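Local coordinates for protein tapirin (Caldicellulosiruptor kristjanssonii, PDB 6N2B) that probably binds cellulose through its C-terminal beta-helix domain, which carries a calcium ion and is thought to help the cell adhere to plant biomass, at residues 427-432 against 463-468; 436-441 against 467-472. All blocks are in the same frame, centred on the assembly; numbering follows the deposited sequence.

Contact 1 (427-432 against 463-468); sequences PADPVG and ITEVNS. With CA (calcium ion), chain C.
The carboxylates of Asp429 and Glu465 lie nearly coplanar (27° apart) beside the calcium ion, their side chains crossing at a slant. OD1 of Asp429 lies 2.8 Å from OE2 of Glu465, while the other Glu465 oxygen, OE1, takes the metal at 2.5 Å. The side chain of Asp429 was modelled in two conformers; the one described here brings OD1 to 2.5 Å from the calcium, where with its own carbonyl O the residue chelates the ion. The approaches of OD1 to the metal and to Glu465 OE2 hold for this conformer and are less certain for that reason. Glu465 leaves the helix with CG anti to the backbone N (chi1 -179°) and bends at chi2 (83°), and its carboxylate comes nearer to the loop than its CB direction would suggest. A hydrogen bond between OE2 and Ser438 OG, on strand 436-441, ties down that oxygen. The calcium site sits near one end of the beta-helix domain: residues 427-432 supply three oxygens, including Val431 O at 2.2 Å, helix 459-470 supplies one, and the carbonyls of Ala433 and Leu436 complete the six. The positive ion probably offsets the repulsion of so many oxygens gathered here. Beyond the metal, Gly432, having no side chain, lets the loop backbone lie directly on Thr464 and Ser468. The methyl CG2 of Thr464 sits 3.4 Å from Gly432 C, and Ser468 OG comes within 3.5 Å of Gly432 CA. Ser468 OG itself donates to Glu465 O within the helix, and Val431 CG1 approaches Ser468 OG at 3.9 Å.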
loop_
_atom_site.group_PDB
_atom_site.type_symbol
_atom_site.label_atom_id
_atom_site.label_comp_id
_atom_site.label_asym_id
_atom_site.label_seq_id
_atom_site.Cartn_x
_atom_site.Cartn_y
_atom_site.Cartn_z
ATOM N N PRO A 427 -16.068 -3.452 -21.583
ATOM C CA PRO A 427 -17.419 -3.571 -22.143
ATOM C C PRO A 427 -18.406 -2.562 -21.568
ATOM O O PRO A 427 -18.248 -2.042 -20.464
ATOM C CB PRO A 427 -17.829 -4.992 -21.760
ATOM C CG PRO A 427 -16.993 -5.313 -20.553
ATOM C CD PRO A 427 -15.671 -4.659 -20.835
ATOM N N ALA A 428 -19.454 -2.303 -22.350
ATOM C CA ALA A 428 -20.592 -1.490 -21.944
ATOM C C ALA A 428 -21.829 -2.040 -22.640
ATOM O O ALA A 428 -21.752 -2.455 -23.800
ATOM C CB ALA A 428 -20.389 -0.013 -22.304
ATOM N N ASP A 429 -22.976 -2.107 -21.885
ATOM C CA ASP A 429 -24.315 -2.465 -22.370
ATOM C C ASP A 429 -25.237 -1.241 -22.312
ATOM O O ASP A 429 -24.998 -0.334 -21.514
ATOM C CB ASP A 429 -24.972 -3.626 -21.586
ATOM C CG ASP A 429 -24.428 -3.815 -20.132
ATOM O OD1 ASP A 429 -24.925 -3.148 -19.195
ATOM O OD2 ASP A 429 -23.560 -4.696 -19.915
ATOM N N PRO A 430 -26.279 -1.155 -23.161
ATOM C CA PRO A 430 -27.236 -0.043 -23.014
ATOM C C PRO A 430 -28.215 -0.238 -21.875
ATOM O O PRO A 430 -28.852 0.745 -21.471
ATOM C CB PRO A 430 -27.970 -0.004 -24.369
ATOM C CG PRO A 430 -27.194 -0.893 -25.280
ATOM C CD PRO A 430 -26.556 -1.922 -24.390
ATOM N N VAL A 431 -28.354 -1.459 -21.349
ATOM C CA VAL A 431 -29.079 -1.661 -20.095
ATOM C C VAL A 431 -28.431 -0.850 -18.978
ATOM O O VAL A 431 -27.223 -0.937 -18.748
ATOM C CB VAL A 431 -29.101 -3.152 -19.728
ATOM C CG1 VAL A 431 -30.104 -3.400 -18.627
ATOM C CG2 VAL A 431 -29.410 -3.997 -20.954
ATOM N N GLY A 432 -29.234 -0.079 -18.250
ATOM C CA GLY A 432 -28.611 0.675 -17.171
ATOM C C GLY A 432 -27.804 1.847 -17.709
ATOM O O GLY A 432 -28.098 2.397 -18.774
ATOM N N ILE A 463 -25.646 3.532 -9.454
ATOM C CA ILE A 463 -27.024 3.273 -9.039
ATOM C C ILE A 463 -27.865 2.810 -10.233
ATOM O O ILE A 463 -28.624 1.834 -10.141
ATOM C CB ILE A 463 -27.628 4.528 -8.376
ATOM C CG1 ILE A 463 -26.895 4.867 -7.081
ATOM C CG2 ILE A 463 -29.092 4.341 -8.098
ATOM C CD1 ILE A 463 -27.058 6.304 -6.692
ATOM N N THR A 464 -27.734 3.497 -11.375
ATOM C CA THR A 464 -28.451 3.073 -12.572
ATOM C C THR A 464 -28.064 1.651 -12.972
ATOM O O THR A 464 -28.929 0.773 -13.102
ATOM C CB THR A 464 -28.190 4.047 -13.727
ATOM O OG1 THR A 464 -28.647 5.359 -13.372
ATOM C CG2 THR A 464 -28.919 3.598 -14.982
ATOM N N GLU A 465 -26.767 1.402 -13.163
ATOM C CA GLU A 465 -26.326 0.114 -13.685
ATOM C C GLU A 465 -26.696 -1.030 -12.749
ATOM O O GLU A 465 -27.264 -2.037 -13.187
ATOM C CB GLU A 465 -24.822 0.128 -13.934
ATOM C CG GLU A 465 -24.302 -1.176 -14.500
ATOM C CD GLU A 465 -24.489 -1.236 -16.002
ATOM O OE1 GLU A 465 -24.891 -0.185 -16.555
ATOM O OE2 GLU A 465 -24.233 -2.304 -16.619
ATOM N N VAL A 466 -26.387 -0.902 -11.458
ATOM C CA VAL A 466 -26.628 -2.012 -10.535
ATOM C C VAL A 466 -28.114 -2.379 -10.500
ATOM O O VAL A 466 -28.481 -3.550 -10.644
ATOM C CB VAL A 466 -26.083 -1.677 -9.129
ATOM C CG1 VAL A 466 -26.619 -2.638 -8.097
ATOM C CG2 VAL A 466 -24.545 -1.711 -9.110
ATOM N N ASN A 467 -28.989 -1.386 -10.322
ATOM C CA ASN A 467 -30.427 -1.657 -10.253
ATOM C C ASN A 467 -30.951 -2.316 -11.516
ATOM O O ASN A 467 -31.877 -3.132 -11.460
ATOM C CB ASN A 467 -31.209 -0.361 -10.033
ATOM C CG ASN A 467 -31.302 0.016 -8.593
ATOM O OD1 ASN A 467 -31.995 -0.638 -7.793
ATOM N ND2 ASN A 467 -30.618 1.113 -8.242
ATOM N N SER A 468 -30.430 -1.920 -12.672
ATOM C CA SER A 468 -30.920 -2.520 -13.902
ATOM C C SER A 468 -30.636 -4.020 -13.932
ATOM O O SER A 468 -31.467 -4.807 -14.405
ATOM C CB SER A 468 -30.285 -1.830 -15.099
ATOM O OG SER A 468 -28.904 -2.174 -15.165
HETATM CA CA CA C . -25.002 -0.696 -18.982
#

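Contact 2 (436-441 against 467-472); sequences LGSVYD and NSKLGS. With CA (calcium ion), chain C.
Next to the calcium site, Lys469 and Leu470 at the C-terminal end of helix 459-470 pack on Ser438 and Tyr440 of strand 436-441. Lys469 NZ donates a hydrogen bond to Ser438 OG, 2.8 Å away. The lysine chain turns at chi2 (-58°), which places CD, and again at chi4 (64°), which brings NZ round to the serine; its CG passes Ser438 OG at 3.2 Å. Ser438 OG is also hydrogen-bonded to Glu465 OE2, which links the lysine to a metal ligand through the serine; a long, weak ion pair joins NZ to Asp429 OD2 as well. The strand pairs antiparallel with 448-453 in the beta-helix domain, and Leu436 O binds the calcium ion at 2.7 Å. Further along, the ring of Tyr440 lies against the helix end. Lys469 O is over one face, 3.5 Å from CZ, while CB of the same lysine reaches CD1 at 3.7 Å. Leu470 CD2 meets the ring obliquely, 3.5 Å from Tyr440 CD2, the two side chains sliding past each other in opposite directions. Two waters bridge Tyr440 OH and Lys469 O, each with one weak arm; the stronger bond to the carbonyl is donated by a water at 2.8 Å from Lys469 O.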
loop_
_atom_site.group_PDB
_atom_site.type_symbol
_atom_site.label_atom_id
_atom_site.label_comp_id
_atom_site.label_asym_id
_atom_site.label_seq_id
_atom_site.Cartn_x
_atom_site.Cartn_y
_atom_site.Cartn_z
ATOM N N LEU A 436 -21.425 2.191 -18.698
ATOM C CA LEU A 436 -20.920 1.048 -17.948
ATOM C C LEU A 436 -21.374 -0.276 -18.550
ATOM O O LEU A 436 -22.373 -0.361 -19.262
ATOM C CB LEU A 436 -21.373 1.102 -16.491
ATOM C CG LEU A 436 -21.194 2.377 -15.680
ATOM C CD1 LEU A 436 -21.761 2.176 -14.266
ATOM C CD2 LEU A 436 -19.732 2.760 -15.628
ATOM N N GLY A 437 -20.604 -1.318 -18.257
ATOM C CA GLY A 437 -21.069 -2.674 -18.420
ATOM C C GLY A 437 -20.923 -3.415 -17.106
ATOM O O GLY A 437 -20.206 -2.988 -16.207
ATOM N N SER A 438 -21.616 -4.538 -17.000
ATOM C CA SER A 438 -21.443 -5.343 -15.806
ATOM C C SER A 438 -21.777 -6.797 -16.096
ATOM O O SER A 438 -22.454 -7.123 -17.073
ATOM C CB SER A 438 -22.301 -4.818 -14.646
ATOM O OG SER A 438 -23.667 -4.762 -15.009
ATOM N N VAL A 439 -21.262 -7.657 -15.223
ATOM C CA VAL A 439 -21.642 -9.057 -15.086
ATOM C C VAL A 439 -21.942 -9.303 -13.613
ATOM O O VAL A 439 -21.222 -8.796 -12.744
ATOM C CB VAL A 439 -20.508 -9.980 -15.568
ATOM C CG1 VAL A 439 -20.745 -11.431 -15.132
ATOM C CG2 VAL A 439 -20.336 -9.843 -17.068
ATOM N N TYR A 440 -22.997 -10.068 -13.321
ATOM C CA TYR A 440 -23.392 -10.300 -11.937
ATOM C C TYR A 440 -23.588 -11.783 -11.665
ATOM O O TYR A 440 -23.624 -12.607 -12.576
ATOM C CB TYR A 440 -24.663 -9.527 -11.573
ATOM C CG TYR A 440 -25.941 -9.998 -12.238
ATOM C CD1 TYR A 440 -26.313 -9.527 -13.499
ATOM C CD2 TYR A 440 -26.798 -10.881 -11.586
ATOM C CE1 TYR A 440 -27.482 -9.942 -14.099
ATOM C CE2 TYR A 440 -27.979 -11.293 -12.174
ATOM C CZ TYR A 440 -28.317 -10.822 -13.433
ATOM O OH TYR A 440 -29.497 -11.243 -14.021
ATOM N N ASP A 441 -23.711 -12.114 -10.378
ATOM C CA ASP A 441 -23.852 -13.490 -9.897
ATOM C C ASP A 441 -24.800 -13.475 -8.704
ATOM O O ASP A 441 -24.432 -12.996 -7.626
ATOM C CB ASP A 441 -22.495 -14.077 -9.511
ATOM C CG ASP A 441 -22.578 -15.510 -8.972
ATOM O OD1 ASP A 441 -23.695 -16.062 -8.779
ATOM O OD2 ASP A 441 -21.487 -16.086 -8.732
ATOM N N ASN A 467 -28.989 -1.386 -10.322
ATOM C CA ASN A 467 -30.427 -1.657 -10.253
ATOM C C ASN A 467 -30.951 -2.316 -11.516
ATOM O O ASN A 467 -31.877 -3.132 -11.460
ATOM C CB ASN A 467 -31.209 -0.361 -10.033
ATOM C CG ASN A 467 -31.302 0.016 -8.593
ATOM O OD1 ASN A 467 -31.995 -0.638 -7.793
ATOM N ND2 ASN A 467 -30.618 1.113 -8.242
ATOM N N SER A 468 -30.430 -1.920 -12.672
ATOM C CA SER A 468 -30.920 -2.520 -13.902
ATOM C C SER A 468 -30.636 -4.020 -13.932
ATOM O O SER A 468 -31.467 -4.807 -14.405
ATOM C CB SER A 468 -30.285 -1.830 -15.099
ATOM O OG SER A 468 -28.904 -2.174 -15.165
ATOM N N LYS A 469 -29.464 -4.436 -13.433
ATOM C CA LYS A 469 -29.092 -5.841 -13.535
ATOM C C LYS A 469 -29.722 -6.675 -12.433
ATOM O O LYS A 469 -30.062 -7.845 -12.665
ATOM C CB LYS A 469 -27.572 -6.014 -13.507
ATOM C CG LYS A 469 -26.830 -5.334 -14.683
ATOM C CD LYS A 469 -27.313 -5.854 -16.023
ATOM C CE LYS A 469 -26.395 -5.494 -17.157
ATOM N NZ LYS A 469 -25.025 -6.079 -17.090
ATOM N N LEU A 470 -29.922 -6.085 -11.247
ATOM C CA LEU A 470 -30.324 -6.832 -10.066
ATOM C C LEU A 470 -31.770 -6.626 -9.661
ATOM O O LEU A 470 -32.247 -7.341 -8.772
ATOM C CB LEU A 470 -29.432 -6.451 -8.887
ATOM C CG LEU A 470 -27.930 -6.627 -9.094
ATOM C CD1 LEU A 470 -27.233 -6.507 -7.746
ATOM C CD2 LEU A 470 -27.596 -7.957 -9.761
ATOM N N GLY A 471 -32.473 -5.673 -10.277
ATOM C CA GLY A 471 -33.788 -5.270 -9.823
ATOM C C GLY A 471 -33.799 -4.621 -8.459
ATOM O O GLY A 471 -34.877 -4.389 -7.908
ATOM N N SER A 472 -32.631 -4.347 -7.888
ATOM C CA SER A 472 -32.484 -3.629 -6.625
ATOM C C SER A 472 -31.004 -3.318 -6.456
ATOM O O SER A 472 -30.194 -3.552 -7.363
ATOM C CB SER A 472 -33.025 -4.437 -5.441
ATOM O OG SER A 472 -32.294 -5.644 -5.253
HETATM CA CA CA C . -25.002 -0.696 -18.982
HETATM O O HOH W 1 -30.634 -9.033 -15.861
HETATM O O HOH W 2 -32.111 -9.758 -12.487
#

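Coming from helix 408-413, the chain first lays down loop 427-432, turns round the calcium ion through Ala433, and enters strand 436-441. A turn leads to the antiparallel strand 448-453, then short strand 457-458 and helix 459-470, after which the chain goes on to strand 478-483, parallel to 448-453. Contact 1 closes the excursion from the loop to the helix; contact 2 opens later, on the strand, and closes later, at the helix end, so the two closures cross rather than nest. Their helical segments overlap at 467-468, and their centres lie about 6 Å apart. Contact 1 ties the loop before the strand to the helix, contact 2 the strand itself to the helix's last turn, and the calcium ion touches both.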